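Flagellar basal body protein (Helicobacter pylori, PDB 5NPY) is a FlgE-type flagellar hook protein that probably helps build the hook, the curved joint passing motor torque to the filament. Local coordinates at residues 204-208 with 352-357; 209-213 with 223-227; 374-380 with 397-403. All coordinates share one frame. Numbering follows the deposited sequence.

The three contacts cluster within about 12 Å, centre to centre, in one region of an elongated chain. Contacts 1 and 3 reach the same antiparallel sheet, in which strand 346-364 lies beside strand 370-381; Tyr356 OH meets Glu376 OE2 at 2.5 Å between them. Contact 2, nested along the chain inside the loop closed by contact 1, is the most buried and joins two short helices by aromatic packing and one arginine bond. The two strand pairs are only partly buried and rely on backbone hydrogen bonds, with contact 3 adding side-chain hydroxyls and a carboxylate. Phe211 packs on Tyr378 and Glu399, and contacts 2 and 3 both touch the bound tris-hydroxymethyl-methyl-ammonium.

Contact 1 of 3, residues 204-208 with 352-357; sequences HLKGV and IKIPYY
Build residues 204-207 and 353-357 as extended antiparallel strands, axes 4.3 Å apart at closest, with 127° between their N-to-C directions. Leu205 faces Pro355 and Gly207 faces Lys353 as non-hydrogen-bonded pairs, with Lys206 and Ile354 the hydrogen-bonded pair between: Lys206 N gives to Ile354 O at 3.0 Å, and Ile354 N returns to Lys206 O at 2.8 Å. Two single hydrogen bonds, both 3.0 Å, flank them: Val208 N to Ile352 O, and a bent one from Tyr356 N to His204 O. Set Tyr356 to chi1 t, chi2 near -102°, its OH bonded to Glu376. Chi1 m carries Lys206 CG over the Tyr356 ring, 3.5 Å from its centroid, a CH-pi contact; chi2 near -92° then turns the rest of the lysine. Leu205 (m, t) rests CD2 4.1 Å from Pro355 CD. Val208, chi1 p, packs CG2 3.9 Å from CB of Ile354 (t, t). His204, chi1 m, brings CD2 3.7 Å from Tyr357 CD1, rings oblique. Lys353 runs nearly extended to Asn237. This beta pairing ties strand 204-207 onto long strand 346-364. Its chemistry implies a join held by main-chain bonds, with apolar and CH-pi contacts along it and water bridging His204 N (3.2 Å) to Tyr356 O (2.6 Å).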
loop_
_atom_site.group_PDB
_atom_site.type_symbol
_atom_site.label_atom_id
_atom_site.label_comp_id
_atom_site.label_asym_id
_atom_site.label_seq_id
_atom_site.Cartn_x
_atom_site.Cartn_y
_atom_site.Cartn_z
ATOM N N HIS A 204 -3.139 0.104 20.621
ATOM C CA HIS A 204 -3.615 -1.247 20.868
ATOM C C HIS A 204 -2.498 -1.959 21.607
ATOM O O HIS A 204 -1.320 -1.641 21.443
ATOM C CB HIS A 204 -4.020 -2.067 19.636
ATOM C CG HIS A 204 -4.943 -1.346 18.699
ATOM N ND1 HIS A 204 -6.300 -1.589 18.654
ATOM C CD2 HIS A 204 -4.699 -0.392 17.768
ATOM C CE1 HIS A 204 -6.852 -0.814 17.737
ATOM N NE2 HIS A 204 -5.901 -0.076 17.187
ATOM N N LEU A 205 -2.891 -2.914 22.443
ATOM C CA LEU A 205 -1.969 -3.739 23.199
ATOM C C LEU A 205 -2.382 -5.195 23.055
ATOM O O LEU A 205 -3.555 -5.509 22.822
ATOM C CB LEU A 205 -1.950 -3.359 24.677
ATOM C CG LEU A 205 -1.404 -1.968 24.993
ATOM C CD1 LEU A 205 -2.032 -1.426 26.310
ATOM C CD2 LEU A 205 0.160 -1.980 25.058
ATOM N N LYS A 206 -1.393 -6.076 23.167
ATOM C CA LYS A 206 -1.604 -7.504 23.288
ATOM C C LYS A 206 -0.788 -8.013 24.472
ATOM O O LYS A 206 0.245 -7.433 24.844
ATOM C CB LYS A 206 -1.188 -8.268 22.011
ATOM C CG LYS A 206 -2.146 -8.199 20.842
ATOM C CD LYS A 206 -3.150 -9.339 20.830
ATOM C CE LYS A 206 -4.072 -9.230 19.611
ATOM N NZ LYS A 206 -5.530 -9.091 19.917
ATOM N N GLY A 207 -1.267 -9.101 25.066
ATOM C CA GLY A 207 -0.449 -9.808 26.016
ATOM C C GLY A 207 0.903 -10.061 25.385
ATOM O O GLY A 207 1.006 -10.368 24.190
ATOM N N VAL A 208 1.956 -9.902 26.182
ATOM C CA VAL A 208 3.290 -10.014 25.640
ATOM C C VAL A 208 3.599 -11.449 25.208
ATOM O O VAL A 208 4.518 -11.660 24.410
ATOM C CB VAL A 208 4.272 -9.446 26.683
ATOM C CG1 VAL A 208 4.638 -10.500 27.741
ATOM C CG2 VAL A 208 5.479 -8.840 25.989
ATOM N N ILE A 352 1.955 -8.541 31.702
ATOM C CA ILE A 352 2.666 -7.570 30.880
ATOM C C ILE A 352 2.064 -7.571 29.483
ATOM O O ILE A 352 1.757 -8.641 28.938
ATOM C CB ILE A 352 4.172 -7.911 30.829
ATOM C CG1 ILE A 352 4.793 -7.786 32.214
ATOM C CG2 ILE A 352 4.907 -7.051 29.833
ATOM C CD1 ILE A 352 4.277 -6.598 32.993
ATOM N N LYS A 353 1.917 -6.374 28.892
ATOM C CA LYS A 353 1.427 -6.234 27.528
ATOM C C LYS A 353 2.412 -5.423 26.696
ATOM O O LYS A 353 3.252 -4.688 27.222
ATOM C CB LYS A 353 0.046 -5.559 27.474
ATOM C CG LYS A 353 -1.083 -6.361 28.101
ATOM C CD LYS A 353 -2.430 -5.693 27.882
ATOM C CE LYS A 353 -3.533 -6.477 28.561
ATOM N NZ LYS A 353 -4.693 -5.616 28.831
ATOM N N ILE A 354 2.256 -5.535 25.380
ATOM C CA ILE A 354 3.168 -4.953 24.398
ATOM C C ILE A 354 2.351 -4.161 23.379
ATOM O O ILE A 354 1.266 -4.600 22.973
ATOM C CB ILE A 354 4.005 -6.052 23.720
ATOM C CG1 ILE A 354 5.149 -5.462 22.875
ATOM C CG2 ILE A 354 3.099 -6.997 22.882
ATOM C CD1 ILE A 354 6.139 -6.530 22.367
ATOM N N PRO A 355 2.812 -2.987 22.956
ATOM C CA PRO A 355 2.073 -2.235 21.925
ATOM C C PRO A 355 2.023 -3.003 20.603
ATOM O O PRO A 355 2.984 -3.667 20.206
ATOM C CB PRO A 355 2.857 -0.916 21.805
ATOM C CG PRO A 355 3.586 -0.776 23.155
ATOM C CD PRO A 355 3.921 -2.219 23.552
ATOM N N TYR A 356 0.877 -2.911 19.929
ATOM C CA TYR A 356 0.477 -3.880 18.918
ATOM C C TYR A 356 -0.227 -3.161 17.780
ATOM O O TYR A 356 -0.775 -2.071 17.959
ATOM C CB TYR A 356 -0.446 -4.957 19.524
ATOM C CG TYR A 356 -0.948 -5.987 18.526
ATOM C CD1 TYR A 356 -2.233 -5.924 18.000
ATOM C CD2 TYR A 356 -0.123 -7.031 18.112
ATOM C CE1 TYR A 356 -2.689 -6.890 17.090
ATOM C CE2 TYR A 356 -0.554 -7.971 17.209
ATOM C CZ TYR A 356 -1.823 -7.910 16.703
ATOM O OH TYR A 356 -2.215 -8.893 15.818
ATOM N N TYR A 357 -0.191 -3.774 16.592
ATOM C CA TYR A 357 -1.081 -3.383 15.501
ATOM C C TYR A 357 -1.114 -4.515 14.480
ATOM O O TYR A 357 -0.316 -5.452 14.539
ATOM C CB TYR A 357 -0.659 -2.053 14.854
ATOM C CG TYR A 357 -1.766 -1.433 14.002
ATOM C CD1 TYR A 357 -3.043 -1.263 14.525
ATOM C CD2 TYR A 357 -1.540 -1.054 12.683
ATOM C CE1 TYR A 357 -4.075 -0.707 13.765
ATOM C CE2 TYR A 357 -2.554 -0.498 11.898
ATOM C CZ TYR A 357 -3.830 -0.325 12.463
ATOM O OH TYR A 357 -4.864 0.212 11.748
HETATM O O HOH W 1 -1.354 0.458 17.939
#

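Contact 2 of 3, residues 209-213 with 223-227; sequences QDFFL and RFLNQ. With 144 (tris-hydroxymethyl-methyl-ammonium), chain B.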
loop_
_atom_site.group_PDB
_atom_site.type_symbol
_atom_site.label_atom_id
_atom_site.label_comp_id
_atom_site.label_asym_id
_atom_site.label_seq_id
_atom_site.Cartn_x
_atom_site.Cartn_y
_atom_site.Cartn_z
ATOM N N GLN A 209 2.820 -12.439 25.675
ATOM C CA GLN A 209 3.000 -13.822 25.228
ATOM C C GLN A 209 2.864 -13.953 23.722
ATOM O O GLN A 209 3.411 -14.899 23.144
ATOM C CB GLN A 209 1.996 -14.766 25.913
ATOM C CG GLN A 209 0.532 -14.533 25.508
ATOM C CD GLN A 209 -0.223 -13.636 26.485
ATOM O OE1 GLN A 209 0.358 -12.782 27.168
ATOM N NE2 GLN A 209 -1.519 -13.841 26.565
ATOM N N ASP A 210 2.157 -13.011 23.082
ATOM C CA ASP A 210 2.016 -12.996 21.627
ATOM C C ASP A 210 3.353 -12.841 20.914
ATOM O O ASP A 210 3.488 -13.272 19.761
ATOM C CB ASP A 210 1.093 -11.857 21.200
ATOM C CG ASP A 210 -0.376 -12.233 21.255
ATOM O OD1 ASP A 210 -1.064 -12.021 20.226
ATOM O OD2 ASP A 210 -0.841 -12.722 22.314
ATOM N N PHE A 211 4.330 -12.199 21.564
ATOM C CA PHE A 211 5.648 -11.926 21.001
ATOM C C PHE A 211 6.764 -12.707 21.678
ATOM O O PHE A 211 7.691 -13.146 20.995
ATOM C CB PHE A 211 5.956 -10.433 21.103
ATOM C CG PHE A 211 7.216 -10.016 20.387
ATOM C CD1 PHE A 211 7.403 -10.310 19.045
ATOM C CD2 PHE A 211 8.200 -9.306 21.049
ATOM C CE1 PHE A 211 8.558 -9.912 18.382
ATOM C CE2 PHE A 211 9.352 -8.912 20.393
ATOM C CZ PHE A 211 9.528 -9.204 19.054
ATOM N N PHE A 212 6.683 -12.900 23.010
ATOM C CA PHE A 212 7.737 -13.544 23.791
ATOM C C PHE A 212 7.704 -15.074 23.722
ATOM O O PHE A 212 8.714 -15.704 24.043
ATOM C CB PHE A 212 7.663 -13.119 25.275
ATOM C CG PHE A 212 8.191 -11.722 25.557
ATOM C CD1 PHE A 212 8.832 -10.987 24.575
ATOM C CD2 PHE A 212 8.030 -11.143 26.809
ATOM C CE1 PHE A 212 9.305 -9.687 24.838
ATOM C CE2 PHE A 212 8.502 -9.859 27.081
ATOM C CZ PHE A 212 9.141 -9.128 26.088
ATOM N N LEU A 213 6.581 -15.681 23.344
ATOM C CA LEU A 213 6.474 -17.125 23.174
ATOM C C LEU A 213 6.581 -17.519 21.703
ATOM O O LEU A 213 6.212 -16.755 20.806
ATOM C CB LEU A 213 5.150 -17.647 23.741
ATOM C CG LEU A 213 5.038 -17.358 25.248
ATOM C CD1 LEU A 213 3.736 -17.896 25.891
ATOM C CD2 LEU A 213 6.267 -17.861 26.011
ATOM N N ARG A 223 14.144 -12.140 22.867
ATOM C CA ARG A 223 13.140 -11.090 22.765
ATOM C C ARG A 223 12.870 -10.478 24.127
ATOM O O ARG A 223 12.769 -9.250 24.256
ATOM C CB ARG A 223 11.835 -11.609 22.142
ATOM C CG ARG A 223 11.954 -12.050 20.682
ATOM C CD ARG A 223 10.657 -12.552 20.139
ATOM N NE ARG A 223 10.748 -12.667 18.670
ATOM C CZ ARG A 223 9.781 -13.116 17.886
ATOM N NH1 ARG A 223 8.613 -13.457 18.413
ATOM N NH2 ARG A 223 10.002 -13.233 16.592
ATOM N N PHE A 224 12.764 -11.321 25.154
ATOM C CA PHE A 224 12.610 -10.823 26.515
ATOM C C PHE A 224 13.787 -9.925 26.917
ATOM O O PHE A 224 13.584 -8.830 27.461
ATOM C CB PHE A 224 12.428 -12.020 27.456
ATOM C CG PHE A 224 12.703 -11.729 28.904
ATOM C CD1 PHE A 224 11.800 -11.000 29.666
ATOM C CD2 PHE A 224 13.847 -12.218 29.515
ATOM C CE1 PHE A 224 12.033 -10.743 31.008
ATOM C CE2 PHE A 224 14.098 -11.967 30.862
ATOM C CZ PHE A 224 13.190 -11.228 31.615
ATOM N N LEU A 225 15.019 -10.324 26.588
ATOM C CA LEU A 225 16.159 -9.546 27.068
ATOM C C LEU A 225 16.226 -8.177 26.407
ATOM O O LEU A 225 16.566 -7.186 27.075
ATOM C CB LEU A 225 17.472 -10.303 26.857
ATOM C CG LEU A 225 17.627 -11.513 27.781
ATOM C CD1 LEU A 225 18.978 -12.185 27.586
ATOM C CD2 LEU A 225 17.390 -11.119 29.246
ATOM N N ASN A 226 15.882 -8.099 25.109
ATOM C CA ASN A 226 16.065 -6.905 24.291
ATOM C C ASN A 226 14.826 -6.005 24.217
ATOM O O ASN A 226 14.829 -5.047 23.438
ATOM C CB ASN A 226 16.495 -7.291 22.866
ATOM C CG ASN A 226 17.841 -8.019 22.835
ATOM O OD1 ASN A 226 18.596 -8.002 23.816
ATOM N ND2 ASN A 226 18.148 -8.659 21.701
ATOM N N GLN A 227 13.779 -6.292 24.984
ATOM C CA GLN A 227 12.579 -5.469 24.958
ATOM C C GLN A 227 12.788 -4.234 25.830
ATOM O O GLN A 227 13.129 -4.337 27.006
ATOM C CB GLN A 227 11.362 -6.271 25.410
ATOM C CG GLN A 227 10.058 -5.503 25.435
ATOM C CD GLN A 227 9.512 -5.300 24.066
ATOM O OE1 GLN A 227 9.970 -5.925 23.080
ATOM N NE2 GLN A 227 8.540 -4.388 23.961
HETATM C C1 144 B . 17.021 -4.563 18.152
HETATM N N 144 B . 15.618 -4.691 18.546
HETATM C C2 144 B . 15.532 -5.339 19.855
HETATM O O2 144 B . 15.672 -6.738 19.806
HETATM C C3 144 B . 14.892 -5.492 17.567
HETATM O O3 144 B . 13.504 -5.268 17.675
HETATM C C4 144 B . 14.919 -3.399 18.656
HETATM O O4 144 B . 15.651 -2.210 18.456
HETATM O O HOH W 2 6.211 -15.699 18.229
#
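Arg223 meets Phe211 twice, through its aliphatic part and through its charged tip. Its CD sits over the ring face, 3.8 Å from the Phe211 ring centroid, while Arg223 NH1 donates to Phe211 O at 2.8 Å. The nearly extended side chain spans the gap from helix 221-226 to the end of helix 209-212, where Leu213 leaves helical geometry; a water donates to Leu213 O (2.8 Å) and weakly accepts from Arg223 NH1 (3.3 Å). Beside it Phe212 lays its ring against the other helix: Phe224 CA stands 4.0 Å from the Phe212 ring centroid, over the face, and Gln227 CB touches Phe212 CZ at 3.7 Å. Gln227 hydrogen-bonds through NE2 to Met379 O on the sheet. Asn226 CB lies 3.2 Å from O2 of tris-hydroxymethyl-methyl-ammonium, putting this helix at the edge of that pocket. Two short helices are thus clasped by Arg223 on Phe211 and by Phe212 against Phe224 and Gln227; the chemistry implies that the guanidinium's charge is met by the Phe211 carbonyl and, as cation-pi partner, Trp418.

Contact 3 of 3, residues 374-380 with 397-403; sequences QSEYYMT and TWEVKSY. With 144 (tris-hydroxymethyl-methyl-ammonium), chain B.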
loop_
_atom_site.group_PDB
_atom_site.type_symbol
_atom_site.label_atom_id
_atom_site.label_comp_id
_atom_site.label_asym_id
_atom_site.label_seq_id
_atom_site.Cartn_x
_atom_site.Cartn_y
_atom_site.Cartn_z
ATOM N N GLN A 374 -1.349 -10.384 5.531
ATOM C CA GLN A 374 -1.519 -9.901 6.893
ATOM C C GLN A 374 -0.173 -9.574 7.523
ATOM O O GLN A 374 0.863 -10.159 7.181
ATOM C CB GLN A 374 -2.278 -10.902 7.754
ATOM C CG GLN A 374 -3.718 -11.086 7.263
ATOM C CD GLN A 374 -4.605 -11.870 8.200
ATOM O OE1 GLN A 374 -4.177 -12.328 9.257
ATOM N NE2 GLN A 374 -5.863 -12.032 7.808
ATOM N N SER A 375 -0.202 -8.581 8.411
ATOM C CA SER A 375 0.964 -8.133 9.158
ATOM C C SER A 375 0.530 -7.857 10.575
ATOM O O SER A 375 -0.471 -7.172 10.786
ATOM C CB SER A 375 1.581 -6.855 8.588
ATOM O OG SER A 375 2.317 -7.118 7.424
ATOM N N GLU A 376 1.301 -8.359 11.531
ATOM C CA GLU A 376 1.139 -8.029 12.934
ATOM C C GLU A 376 2.416 -7.367 13.447
ATOM O O GLU A 376 3.523 -7.813 13.134
ATOM C CB GLU A 376 0.840 -9.275 13.724
ATOM C CG GLU A 376 -0.230 -10.164 13.113
ATOM C CD GLU A 376 -0.566 -11.285 14.069
ATOM O OE1 GLU A 376 -0.221 -12.446 13.792
ATOM O OE2 GLU A 376 -1.100 -10.979 15.154
ATOM N N TYR A 377 2.251 -6.324 14.257
ATOM C CA TYR A 377 3.330 -5.426 14.668
ATOM C C TYR A 377 3.458 -5.453 16.186
ATOM O O TYR A 377 2.456 -5.323 16.909
ATOM C CB TYR A 377 3.054 -3.981 14.192
ATOM C CG TYR A 377 2.716 -3.823 12.700
ATOM C CD1 TYR A 377 3.599 -3.177 11.826
ATOM C CD2 TYR A 377 1.504 -4.306 12.171
ATOM C CE1 TYR A 377 3.301 -3.029 10.455
ATOM C CE2 TYR A 377 1.195 -4.145 10.826
ATOM C CZ TYR A 377 2.105 -3.513 9.961
ATOM O OH TYR A 377 1.818 -3.363 8.608
ATOM N N TYR A 378 4.687 -5.609 16.669
ATOM C CA TYR A 378 4.980 -5.615 18.094
ATOM C C TYR A 378 6.076 -4.595 18.337
ATOM O O TYR A 378 7.127 -4.666 17.693
ATOM C CB TYR A 378 5.422 -6.999 18.567
ATOM C CG TYR A 378 4.505 -8.137 18.146
ATOM C CD1 TYR A 378 4.761 -8.885 17.001
ATOM C CD2 TYR A 378 3.401 -8.471 18.897
ATOM C CE1 TYR A 378 3.919 -9.933 16.610
ATOM C CE2 TYR A 378 2.555 -9.493 18.515
ATOM C CZ TYR A 378 2.819 -10.217 17.373
ATOM O OH TYR A 378 1.975 -11.231 17.006
ATOM N N MET A 379 5.846 -3.651 19.259
ATOM C CA MET A 379 6.822 -2.588 19.525
ATOM C C MET A 379 7.908 -3.063 20.469
ATOM O O MET A 379 7.624 -3.638 21.520
ATOM C CB MET A 379 6.170 -1.349 20.119
ATOM C CG MET A 379 7.098 -0.135 20.117
ATOM S SD MET A 379 6.136 1.352 20.558
ATOM C CE MET A 379 6.566 1.539 22.270
ATOM N N THR A 380 9.154 -2.781 20.115
ATOM C CA THR A 380 10.284 -3.343 20.835
ATOM C C THR A 380 11.186 -2.295 21.449
ATOM O O THR A 380 11.921 -2.617 22.389
ATOM C CB THR A 380 11.136 -4.223 19.897
ATOM O OG1 THR A 380 11.580 -3.425 18.777
ATOM C CG2 THR A 380 10.324 -5.408 19.377
ATOM N N THR A 397 11.384 1.233 17.252
ATOM C CA THR A 397 11.334 0.086 16.356
ATOM C C THR A 397 10.157 -0.800 16.709
ATOM O O THR A 397 9.774 -0.930 17.874
ATOM C CB THR A 397 12.645 -0.795 16.360
ATOM O OG1 THR A 397 12.823 -1.436 17.628
ATOM C CG2 THR A 397 13.854 0.046 16.035
ATOM N N TRP A 398 9.633 -1.445 15.681
ATOM C CA TRP A 398 8.649 -2.508 15.791
ATOM C C TRP A 398 9.185 -3.719 15.047
ATOM O O TRP A 398 9.863 -3.566 14.031
ATOM C CB TRP A 398 7.288 -2.087 15.189
ATOM C CG TRP A 398 6.670 -0.890 15.820
ATOM C CD1 TRP A 398 7.207 0.360 15.910
ATOM C CD2 TRP A 398 5.356 -0.807 16.411
ATOM N NE1 TRP A 398 6.309 1.216 16.525
ATOM C CE2 TRP A 398 5.176 0.520 16.848
ATOM C CE3 TRP A 398 4.321 -1.731 16.616
ATOM C CZ2 TRP A 398 4.016 0.944 17.491
ATOM C CZ3 TRP A 398 3.169 -1.308 17.238
ATOM C CH2 TRP A 398 3.022 0.022 17.669
ATOM N N GLU A 399 8.870 -4.922 15.536
ATOM C CA GLU A 399 9.119 -6.149 14.780
ATOM C C GLU A 399 7.820 -6.637 14.157
ATOM O O GLU A 399 6.821 -6.847 14.870
ATOM C CB GLU A 399 9.722 -7.259 15.646
ATOM C CG GLU A 399 11.034 -6.859 16.265
ATOM C CD GLU A 399 11.870 -8.036 16.694
ATOM O OE1 GLU A 399 11.705 -9.126 16.113
ATOM O OE2 GLU A 399 12.697 -7.856 17.604
ATOM N N VAL A 400 7.860 -6.872 12.840
ATOM C CA VAL A 400 6.675 -7.164 12.032
ATOM C C VAL A 400 6.707 -8.613 11.530
ATOM O O VAL A 400 7.675 -9.045 10.889
ATOM C CB VAL A 400 6.570 -6.185 10.852
ATOM C CG1 VAL A 400 5.298 -6.448 10.067
ATOM C CG2 VAL A 400 6.744 -4.667 11.323
ATOM N N LYS A 401 5.613 -9.331 11.756
ATOM C CA LYS A 401 5.426 -10.729 11.369
ATOM C C LYS A 401 4.408 -10.757 10.232
ATOM O O LYS A 401 3.234 -10.452 10.456
ATOM C CB LYS A 401 4.939 -11.513 12.592
ATOM C CG LYS A 401 4.214 -12.830 12.356
ATOM C CD LYS A 401 3.576 -13.328 13.667
ATOM C CE LYS A 401 3.518 -14.853 13.698
ATOM N NZ LYS A 401 3.271 -15.377 15.065
ATOM N N SER A 402 4.845 -11.104 9.012
ATOM C CA SER A 402 3.978 -11.044 7.839
ATOM C C SER A 402 3.799 -12.416 7.178
ATOM O O SER A 402 4.746 -13.210 7.087
ATOM C CB SER A 402 4.508 -10.054 6.800
ATOM O OG SER A 402 4.742 -8.765 7.346
ATOM N N TYR A 403 2.587 -12.661 6.668
ATOM C CA TYR A 403 2.211 -13.934 6.054
ATOM C C TYR A 403 0.940 -13.711 5.245
ATOM O O TYR A 403 0.313 -12.645 5.315
ATOM C CB TYR A 403 2.007 -15.029 7.108
ATOM C CG TYR A 403 1.110 -14.567 8.244
ATOM C CD1 TYR A 403 -0.269 -14.766 8.191
ATOM C CD2 TYR A 403 1.635 -13.900 9.354
ATOM C CE1 TYR A 403 -1.102 -14.325 9.217
ATOM C CE2 TYR A 403 0.792 -13.440 10.382
ATOM C CZ TYR A 403 -0.578 -13.667 10.295
ATOM O OH TYR A 403 -1.429 -13.244 11.278
HETATM C C1 144 B . 17.021 -4.563 18.152
HETATM N N 144 B . 15.618 -4.691 18.546
HETATM C C2 144 B . 15.532 -5.339 19.855
HETATM O O2 144 B . 15.672 -6.738 19.806
HETATM C C3 144 B . 14.892 -5.492 17.567
HETATM O O3 144 B . 13.504 -5.268 17.675
HETATM C C4 144 B . 14.919 -3.399 18.656
HETATM O O4 144 B . 15.651 -2.210 18.456
HETATM O O HOH W 3 4.182 -13.906 17.204
#
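Main-chain bonds set the register of this antiparallel pair. Three hydrogen-bonded pairs carry it: Gln374 N to Tyr403 O at 2.8 Å and Tyr403 N to Gln374 O at 3.1 Å; Glu376 N to Lys401 O at 3.0 Å and Lys401 N to Glu376 O at 2.9 Å; Tyr378 N to Glu399 O at 3.1 Å and Glu399 N to Tyr378 O at 2.8 Å. Thr380 N to Thr397 O, 3.0 Å, extends the ladder.

Apolar contacts fill the face carrying Tyr377, Met379, Trp398 and Val400. Met379 CB stands 3.8 Å from the centroid of the Trp398 six-membered ring, over its face, and Met379 SD makes an oblique Met-aromatic contact at 4.4 Å from that centroid. Val400 CG1 lies 4.2 Å from the Tyr377 ring centroid.

Strands 346-364, 370-381, 396-406 and 411-423 follow one another as antiparallel neighbours, a beta meander, and these segments form one of its pairs.

Polar side chains also bridge the strands. Ser375 OG and Ser402 OG are hydrogen-bonded at 2.9 Å, either being a possible donor, and Ser375 OG is hydrogen-bonded to Tyr446 OH. Tyr403 OH donates to Glu376 OE1 at 2.9 Å, while Glu376 OE2 is taken by Tyr356.

Thr380, Thr397 and Glu399 line the tris-hydroxymethyl-methyl-ammonium pocket with Asn226. Thr397 OG1 donates to Thr380 OG1 at 2.6 Å. Thr380 OG1 donates to ligand O3 at 2.9 Å, O3 donates to Glu399 OE2 at 2.7 Å, and ligand O4 donates weakly to Thr397 OG1 at 3.0 Å.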